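Local coordinates for protein 3-hydroxyadipyl-CoA dehydrogenase (PDB 3MOG) that catalyses the NAD-dependent oxidation of 3-hydroxyadipyl-CoA to 3-oxoadipyl-CoA in the breakdown of phenylacetate, at residues C[104-107]-C[108-112]; C[164-167]-C[168-172]; C[201-204]-C[205-208]; C[331-334]-C[335-338]. All coordinates share one frame; numbering follows the deposited sequence.

Contact 1 of 4, residues C[104-107]-C[108-112]; sequences AQLA and EVCPP
Glu108 folds its side chain back along helix 96-109 towards Ala104, one turn earlier. Glu108 CG lies 3.5 Å from Ala104 O and almost as near the carbonyl oxygen of Gln105. The first torsion, at 12°, almost eclipses CG with the backbone N, which suggests some strain. The chain then bends about the CB-CG bond. Water 1 bridges its carboxylate to the backbone. The water donates to Ala104 O at 2.7 Å and, more weakly, to Glu108 OE1 at 3.1 Å.

Leu106 meets Cys110 where the helix stops. Cys110 is the first residue to leave helical geometry, yet Cys110 N still donates to Leu106 O at 3.1 Å. This donor sits above the carbonyl plane, 39° out of it. The thiol of Cys110 is turned to the backbone N side, anti to its carbonyl carbon. Cys110 SG therefore lies back over the preceding turn, 4.3 Å from Leu106 CB. The Leu106 side chain also packs on Leu82.

Ala107 is buried, and its methyl group rests on Lys133. Ala107 O comes within 3.3 Å of Cys110 O, but both are acceptors and cannot bond to each other. One residue before the exit, Val109 N makes a straight bond to Gln105 O, with an angle of 168° at the hydrogen. Val109 CG2 also approaches that oxygen.

The chain leaves the helix here through Pro111 and Pro112. This is the C-terminal end of the helix in a beta-alpha-beta crossover, between strands 87-90 and 115-118 of the Rossmann-type NAD-binding domain.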
# COMPACT_ATOMS: atom_id res chain seq x y z
N ALA C 104 -24.55 23.27 -9.20
CA ALA C 104 -24.31 24.68 -9.50
C ALA C 104 -25.55 25.32 -10.13
O ALA C 104 -25.97 26.40 -9.74
CB ALA C 104 -23.10 24.83 -10.41
N GLN C 105 -26.15 24.61 -11.09
CA GLN C 105 -27.37 25.07 -11.73
C GLN C 105 -28.57 25.16 -10.77
O GLN C 105 -29.37 26.09 -10.85
CB GLN C 105 -27.70 24.19 -12.94
CG GLN C 105 -28.51 24.91 -14.02
CD GLN C 105 -28.69 24.09 -15.29
OE1 GLN C 105 -29.23 24.58 -16.28
NE2 GLN C 105 -28.22 22.83 -15.27
N LEU C 106 -28.68 24.20 -9.84
CA LEU C 106 -29.77 24.19 -8.86
C LEU C 106 -29.59 25.24 -7.77
O LEU C 106 -30.54 25.62 -7.11
CB LEU C 106 -29.90 22.82 -8.20
CG LEU C 106 -30.24 21.58 -9.03
CD1 LEU C 106 -29.90 20.36 -8.21
CD2 LEU C 106 -31.71 21.56 -9.44
N ALA C 107 -28.35 25.71 -7.58
CA ALA C 107 -28.09 26.78 -6.62
C ALA C 107 -28.74 28.11 -7.02
O ALA C 107 -29.24 28.84 -6.16
CB ALA C 107 -26.59 26.94 -6.39
N GLU C 108 -28.74 28.42 -8.32
CA GLU C 108 -29.41 29.63 -8.84
C GLU C 108 -30.91 29.49 -9.06
O GLU C 108 -31.66 30.41 -8.72
CB GLU C 108 -28.75 30.18 -10.12
CG GLU C 108 -27.73 29.28 -10.78
CD GLU C 108 -26.42 30.01 -11.01
OE1 GLU C 108 -25.96 30.70 -10.07
OE2 GLU C 108 -25.85 29.90 -12.12
N VAL C 109 -31.33 28.35 -9.61
CA VAL C 109 -32.74 28.02 -9.84
C VAL C 109 -33.59 28.05 -8.55
O VAL C 109 -34.62 28.71 -8.51
CB VAL C 109 -32.88 26.64 -10.57
CG1 VAL C 109 -34.30 26.09 -10.48
CG2 VAL C 109 -32.44 26.75 -12.03
N CYS C 110 -33.11 27.38 -7.50
CA CYS C 110 -33.86 27.20 -6.25
C CYS C 110 -33.53 28.27 -5.21
O CYS C 110 -32.44 28.85 -5.25
CB CYS C 110 -33.54 25.82 -5.66
SG CYS C 110 -33.61 24.48 -6.83
N PRO C 111 -34.46 28.52 -4.25
CA PRO C 111 -34.13 29.31 -3.06
C PRO C 111 -32.97 28.71 -2.24
O PRO C 111 -32.75 27.49 -2.29
CB PRO C 111 -35.43 29.30 -2.24
CG PRO C 111 -36.35 28.34 -2.92
CD PRO C 111 -35.91 28.26 -4.34
N PRO C 112 -32.23 29.55 -1.50
CA PRO C 112 -31.12 29.05 -0.67
C PRO C 112 -31.55 28.25 0.58
O PRO C 112 -30.68 27.78 1.33
CB PRO C 112 -30.38 30.33 -0.27
CG PRO C 112 -30.79 31.35 -1.30
CD PRO C 112 -32.22 31.02 -1.59
O HOH W 1 -24.28 28.33 -8.96

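Contact 2 of 4, residues C[164-167]-C[168-172]; sequences EVVE and QLCEL
Gln168 lies along the turn that begins at Glu164. Gln168 CB is 3.4 Å from Glu164 O and slightly farther from the carbonyl oxygen of Val165. With chi1 at -80°, Gln168 CG sits beside the backbone N and comes within 3.3 Å of Glu164 O. Gln168 CD passes Glu164 O at 4.0 Å, and Gln168 OE1 ends 3.8 Å from it; these two acceptors do not bond. Glu164 O instead takes the backbone N-H of Gln168 at 2.8 Å. Elsewhere the Gln168 side chain rests on Leu3 and Leu115. Shortening this residue to an alanine is likely to leave Glu164 O less covered and a gap beside Leu3 and Leu115.

The buried side carries two apolar pairs. Val165 and Leu169 lie side by side, with CG1 of the valine 4.1 Å from CD1 of the leucine. Val166 CG1 touches Cys170 SG, also at 4.1 Å. This side packs on strands 152-157 and 179-184. Glu167 reaches Arg182 of the latter strand in a salt bridge.

The helix is amphipathic: apolar pairs face the sheet, Glu164 and Glu171 are exposed, and Gln168 and Glu167 lie at the border, where they still reach sheet residues.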
# COMPACT_ATOMS: atom_id res chain seq x y z
N GLU C 164 -29.40 20.97 11.33
CA GLU C 164 -30.85 21.10 11.16
C GLU C 164 -31.31 20.39 9.88
O GLU C 164 -32.37 19.75 9.86
CB GLU C 164 -31.29 22.56 11.17
CG GLU C 164 -31.34 23.18 12.57
CD GLU C 164 -32.34 24.32 12.69
OE1 GLU C 164 -33.39 24.27 12.00
OE2 GLU C 164 -32.09 25.26 13.47
N VAL C 165 -30.49 20.50 8.83
CA VAL C 165 -30.71 19.82 7.56
C VAL C 165 -30.77 18.29 7.74
O VAL C 165 -31.68 17.65 7.22
CB VAL C 165 -29.62 20.24 6.54
CG1 VAL C 165 -29.67 19.37 5.30
CG2 VAL C 165 -29.79 21.73 6.18
N VAL C 166 -29.84 17.73 8.52
CA VAL C 166 -29.83 16.30 8.87
C VAL C 166 -31.13 15.90 9.58
O VAL C 166 -31.77 14.90 9.22
CB VAL C 166 -28.58 15.93 9.73
CG1 VAL C 166 -28.70 14.55 10.34
CG2 VAL C 166 -27.31 16.02 8.90
N GLU C 167 -31.53 16.70 10.57
CA GLU C 167 -32.74 16.43 11.36
C GLU C 167 -33.99 16.47 10.50
O GLU C 167 -34.87 15.62 10.64
CB GLU C 167 -32.90 17.47 12.48
CG GLU C 167 -31.87 17.41 13.60
CD GLU C 167 -31.87 16.09 14.35
OE1 GLU C 167 -32.96 15.53 14.62
OE2 GLU C 167 -30.76 15.62 14.67
N GLN C 168 -34.05 17.47 9.61
CA GLN C 168 -35.13 17.60 8.64
C GLN C 168 -35.20 16.36 7.75
O GLN C 168 -36.28 15.75 7.61
CB GLN C 168 -34.94 18.87 7.79
CG GLN C 168 -35.38 20.17 8.46
CD GLN C 168 -35.22 21.38 7.54
OE1 GLN C 168 -34.37 22.25 7.76
NE2 GLN C 168 -36.04 21.44 6.48
N LEU C 169 -34.06 15.97 7.19
CA LEU C 169 -34.00 14.78 6.32
C LEU C 169 -34.35 13.48 7.02
O LEU C 169 -35.05 12.64 6.44
CB LEU C 169 -32.65 14.67 5.60
CG LEU C 169 -32.40 15.83 4.63
CD1 LEU C 169 -31.04 15.70 3.97
CD2 LEU C 169 -33.53 15.92 3.59
N CYS C 170 -33.89 13.32 8.27
CA CYS C 170 -34.25 12.15 9.10
C CYS C 170 -35.75 12.10 9.37
O CYS C 170 -36.39 11.05 9.16
CB CYS C 170 -33.48 12.12 10.43
SG CYS C 170 -31.71 11.73 10.25
N GLU C 171 -36.31 13.22 9.83
CA GLU C 171 -37.75 13.31 10.10
C GLU C 171 -38.59 13.02 8.86
O GLU C 171 -39.58 12.30 8.93
CB GLU C 171 -38.12 14.69 10.67
CG GLU C 171 -39.55 14.73 11.19
CD GLU C 171 -39.88 15.98 11.99
OE1 GLU C 171 -39.50 17.09 11.56
OE2 GLU C 171 -40.53 15.83 13.05
N LEU C 172 -38.15 13.55 7.72
CA LEU C 172 -38.88 13.35 6.47
C LEU C 172 -38.88 11.88 6.00
O LEU C 172 -39.94 11.35 5.63
CB LEU C 172 -38.34 14.30 5.40
CG LEU C 172 -38.94 14.18 3.99
CD1 LEU C 172 -40.36 14.75 3.94
CD2 LEU C 172 -38.05 14.90 3.03

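Contact 3 of 4, residues C[201-204]-C[205-208]; sequences EAWR and ALEE
Arg204 and Glu208 are joined by two waters at the end of helix 196-207. Water 2 lies at the edge of the guanidinium, in its plane. It accepts from Arg204 NE at 3.0 Å and donates to Glu208 OE2 at 2.7 Å. Water 3 donates to Arg204 O at 2.7 Å and to Glu208 OE2 at 2.8 Å. One carboxylate oxygen thus receives two water protons. The charges do not touch directly: Arg204 NH2 stays 4.6 Å from Glu208 OE2. The direct salt bridge of Arg204 is to Glu454, and Tyr452 adds a cation-pi contact. Glu201, one turn earlier, pairs with Arg392 and Arg456.

Backbone bonds run along the same helix. Leu206 N to Ala202 O is nearly linear at the hydrogen, at 169°. Glu208 N to Arg204 O is more bent, at 140°.

Packing takes over on another side. Leu206 and Trp203 lie side by side. Leu206 CD2 meets the indole obliquely, 4.0 Å from Trp203 CZ3. Trp203 also packs against helix 263-270, and Lys407 of a second subunit touches Glu207 and Glu208.

The charged groups are therefore tied partly through water, whereas the Trp203 indole meets Leu206 through an apolar contact.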
# COMPACT_ATOMS: atom_id res chain seq x y z
N GLU C 201 -13.51 -12.03 2.24
CA GLU C 201 -13.10 -13.30 2.87
C GLU C 201 -13.39 -14.54 1.99
O GLU C 201 -12.55 -15.45 1.89
CB GLU C 201 -13.62 -13.44 4.30
CG GLU C 201 -12.86 -12.55 5.32
CD GLU C 201 -11.35 -12.81 5.35
OE1 GLU C 201 -10.57 -11.84 5.45
OE2 GLU C 201 -10.93 -13.98 5.28
N ALA C 202 -14.54 -14.53 1.32
CA ALA C 202 -14.92 -15.57 0.35
C ALA C 202 -13.97 -15.68 -0.86
O ALA C 202 -13.55 -16.78 -1.22
CB ALA C 202 -16.28 -15.31 -0.13
N TRP C 203 -13.64 -14.56 -1.50
CA TRP C 203 -12.64 -14.58 -2.58
C TRP C 203 -11.28 -15.16 -2.16
O TRP C 203 -10.66 -15.91 -2.93
CB TRP C 203 -12.44 -13.19 -3.17
CG TRP C 203 -13.68 -12.63 -3.84
CD1 TRP C 203 -14.36 -11.50 -3.49
CD2 TRP C 203 -14.36 -13.18 -4.97
NE1 TRP C 203 -15.44 -11.31 -4.34
CE2 TRP C 203 -15.46 -12.34 -5.25
CE3 TRP C 203 -14.15 -14.31 -5.79
CZ2 TRP C 203 -16.35 -12.58 -6.31
CZ3 TRP C 203 -15.04 -14.55 -6.84
CH2 TRP C 203 -16.12 -13.68 -7.09
N ARG C 204 -10.84 -14.84 -0.94
CA ARG C 204 -9.59 -15.39 -0.43
C ARG C 204 -9.68 -16.90 -0.21
O ARG C 204 -8.75 -17.63 -0.56
CB ARG C 204 -9.19 -14.70 0.87
CG ARG C 204 -8.33 -13.48 0.62
CD ARG C 204 -7.91 -12.91 1.92
NE ARG C 204 -6.82 -13.65 2.53
CZ ARG C 204 -5.65 -13.10 2.86
NH1 ARG C 204 -5.44 -11.81 2.60
NH2 ARG C 204 -4.70 -13.83 3.43
N ALA C 205 -10.81 -17.35 0.33
CA ALA C 205 -11.07 -18.77 0.53
C ALA C 205 -11.09 -19.47 -0.83
O ALA C 205 -10.42 -20.48 -1.02
CB ALA C 205 -12.40 -18.97 1.28
N LEU C 206 -11.81 -18.88 -1.78
CA LEU C 206 -11.88 -19.36 -3.17
C LEU C 206 -10.52 -19.44 -3.87
O LEU C 206 -10.24 -20.44 -4.54
CB LEU C 206 -12.82 -18.48 -3.98
CG LEU C 206 -13.49 -19.05 -5.22
CD1 LEU C 206 -13.82 -20.54 -5.06
CD2 LEU C 206 -14.74 -18.25 -5.46
N GLU C 207 -9.66 -18.43 -3.68
CA GLU C 207 -8.34 -18.39 -4.32
C GLU C 207 -7.43 -19.46 -3.76
O GLU C 207 -6.52 -19.93 -4.44
CB GLU C 207 -7.69 -17.00 -4.17
CG GLU C 207 -6.46 -16.74 -5.06
CD GLU C 207 -6.01 -15.28 -5.09
OE1 GLU C 207 -6.53 -14.47 -4.30
OE2 GLU C 207 -5.14 -14.93 -5.92
N GLU C 208 -7.66 -19.85 -2.50
CA GLU C 208 -6.84 -20.90 -1.90
C GLU C 208 -7.46 -22.31 -1.93
O GLU C 208 -6.88 -23.24 -1.36
CB GLU C 208 -6.40 -20.50 -0.49
CG GLU C 208 -5.19 -19.57 -0.49
CD GLU C 208 -4.80 -19.09 0.91
OE1 GLU C 208 -4.47 -19.94 1.76
OE2 GLU C 208 -4.79 -17.87 1.15
O HOH W 2 -6.31 -16.61 3.05
O HOH W 3 -6.33 -16.41 -0.60

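Contact 4 of 4, residues C[331-334]-C[335-338]; sequences QALA and IRLA
Leu333 and Arg336 are brought alongside each other by their torsions. Leu333 has CG beside the backbone N, with chi1 at -66°. Arg336 leaves CA with a first torsion away from the staggered positions, is extended from CA to CD, and bends at chi3, 52°. The guanidinium is thereby carried back to the leucine, and Arg336 NH1 comes to 3.9 Å from Leu333 CD2. The methyl group meets the guanidinium obliquely. NH1 has its charged partner elsewhere, in a salt bridge with Glu328.

Ile335 puts CG1 in the crowded position between the backbone N and the carbonyl carbon, with chi1 at 85°. Ile335 CG2 then lies close to the preceding turn, 3.3 Å from Gln331 O. Ile335 CG1 reaches Ala332 O at 3.8 Å.

This turn belongs to helix 330-337, which connects strands 320-324 and 341-345 as a beta-alpha-beta crossover of the reduced Rossmann-fold domain. Leu333 packs on Ile323 and Leu337 on Leu321, both of strand 320-324. Gln331, Ala332 and Ile335 touch Leu469, Leu468 and Ser471 of a second subunit.

Backbone bonds hold the turn. Ile335 N donates to Gln331 O, and Arg336 N to Ala332 O, each at 3.1 Å. Leu337 N to Leu333 O is shorter, at 2.8 Å. Leu337 CG also comes close to that oxygen, 3.4 Å from Leu333 O. Ala338 leaves the helical conformation with a positive phi.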
# COMPACT_ATOMS: atom_id res chain seq x y z
N GLN C 331 -3.94 -29.00 12.46
CA GLN C 331 -2.58 -29.55 12.43
C GLN C 331 -1.66 -28.95 13.50
O GLN C 331 -0.93 -29.69 14.16
CB GLN C 331 -1.95 -29.41 11.02
CG GLN C 331 -0.64 -30.21 10.82
CD GLN C 331 -0.84 -31.73 10.51
OE1 GLN C 331 -1.84 -32.34 10.87
NE2 GLN C 331 0.15 -32.31 9.84
N ALA C 332 -1.70 -27.64 13.68
CA ALA C 332 -0.86 -27.01 14.70
C ALA C 332 -1.25 -27.48 16.10
O ALA C 332 -0.38 -27.74 16.93
CB ALA C 332 -0.91 -25.49 14.62
N LEU C 333 -2.56 -27.60 16.35
CA LEU C 333 -3.05 -28.07 17.64
C LEU C 333 -2.69 -29.54 17.85
O LEU C 333 -2.23 -29.91 18.93
CB LEU C 333 -4.57 -27.86 17.77
CG LEU C 333 -5.02 -26.38 17.80
CD1 LEU C 333 -6.53 -26.25 17.71
CD2 LEU C 333 -4.49 -25.66 19.03
N ALA C 334 -2.84 -30.34 16.80
CA ALA C 334 -2.62 -31.79 16.88
C ALA C 334 -1.18 -32.15 17.20
O ALA C 334 -0.94 -33.07 17.98
CB ALA C 334 -3.10 -32.50 15.60
N ILE C 335 -0.22 -31.41 16.65
CA ILE C 335 1.17 -31.68 16.99
C ILE C 335 1.56 -31.07 18.35
O ILE C 335 2.41 -31.63 19.05
CB ILE C 335 2.17 -31.34 15.85
CG1 ILE C 335 2.56 -29.86 15.85
CG2 ILE C 335 1.61 -31.81 14.48
CD1 ILE C 335 3.93 -29.61 15.28
N ARG C 336 0.94 -29.96 18.73
CA ARG C 336 1.20 -29.37 20.04
C ARG C 336 0.69 -30.26 21.17
O ARG C 336 1.34 -30.39 22.22
CB ARG C 336 0.57 -27.97 20.16
CG ARG C 336 1.59 -26.85 20.13
CD ARG C 336 0.93 -25.50 20.27
NE ARG C 336 0.05 -25.46 21.44
CZ ARG C 336 -1.02 -24.69 21.55
NH1 ARG C 336 -1.38 -23.90 20.54
NH2 ARG C 336 -1.75 -24.72 22.66
N LEU C 337 -0.45 -30.88 20.93
CA LEU C 337 -1.13 -31.64 21.97
C LEU C 337 -0.94 -33.16 21.84
O LEU C 337 -1.39 -33.90 22.71
CB LEU C 337 -2.63 -31.27 22.01
CG LEU C 337 -2.96 -29.80 22.29
CD1 LEU C 337 -4.39 -29.45 21.89
CD2 LEU C 337 -2.71 -29.41 23.76
N ALA C 338 -0.27 -33.61 20.77
CA ALA C 338 -0.00 -35.04 20.49
C ALA C 338 -1.26 -35.94 20.46
O ALA C 338 -1.21 -37.10 20.87
CB ALA C 338 1.05 -35.60 21.46

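How the contacts relate
All four contacts are local turns of helix that follow in series. None closes a long loop, and none nests in or crosses another. Contact 1 lies in the crossover between strands 87-90 and 115-118, contact 2 in the connection from 152-157 to 179-184. Both flank the mixed sheet of the N-terminal NAD-binding domain, with centres about 20 Å apart. The chain then enters the first C-terminal-type domain, where contact 3 closes helix 196-207. Contact 4 follows in the reduced Rossmann-fold domain, in the connection from 320-324 to 341-345. Contacts 1 and 4 are the farthest apart, about 69 Å between centres. Contacts 3 and 4 both touch a second subunit.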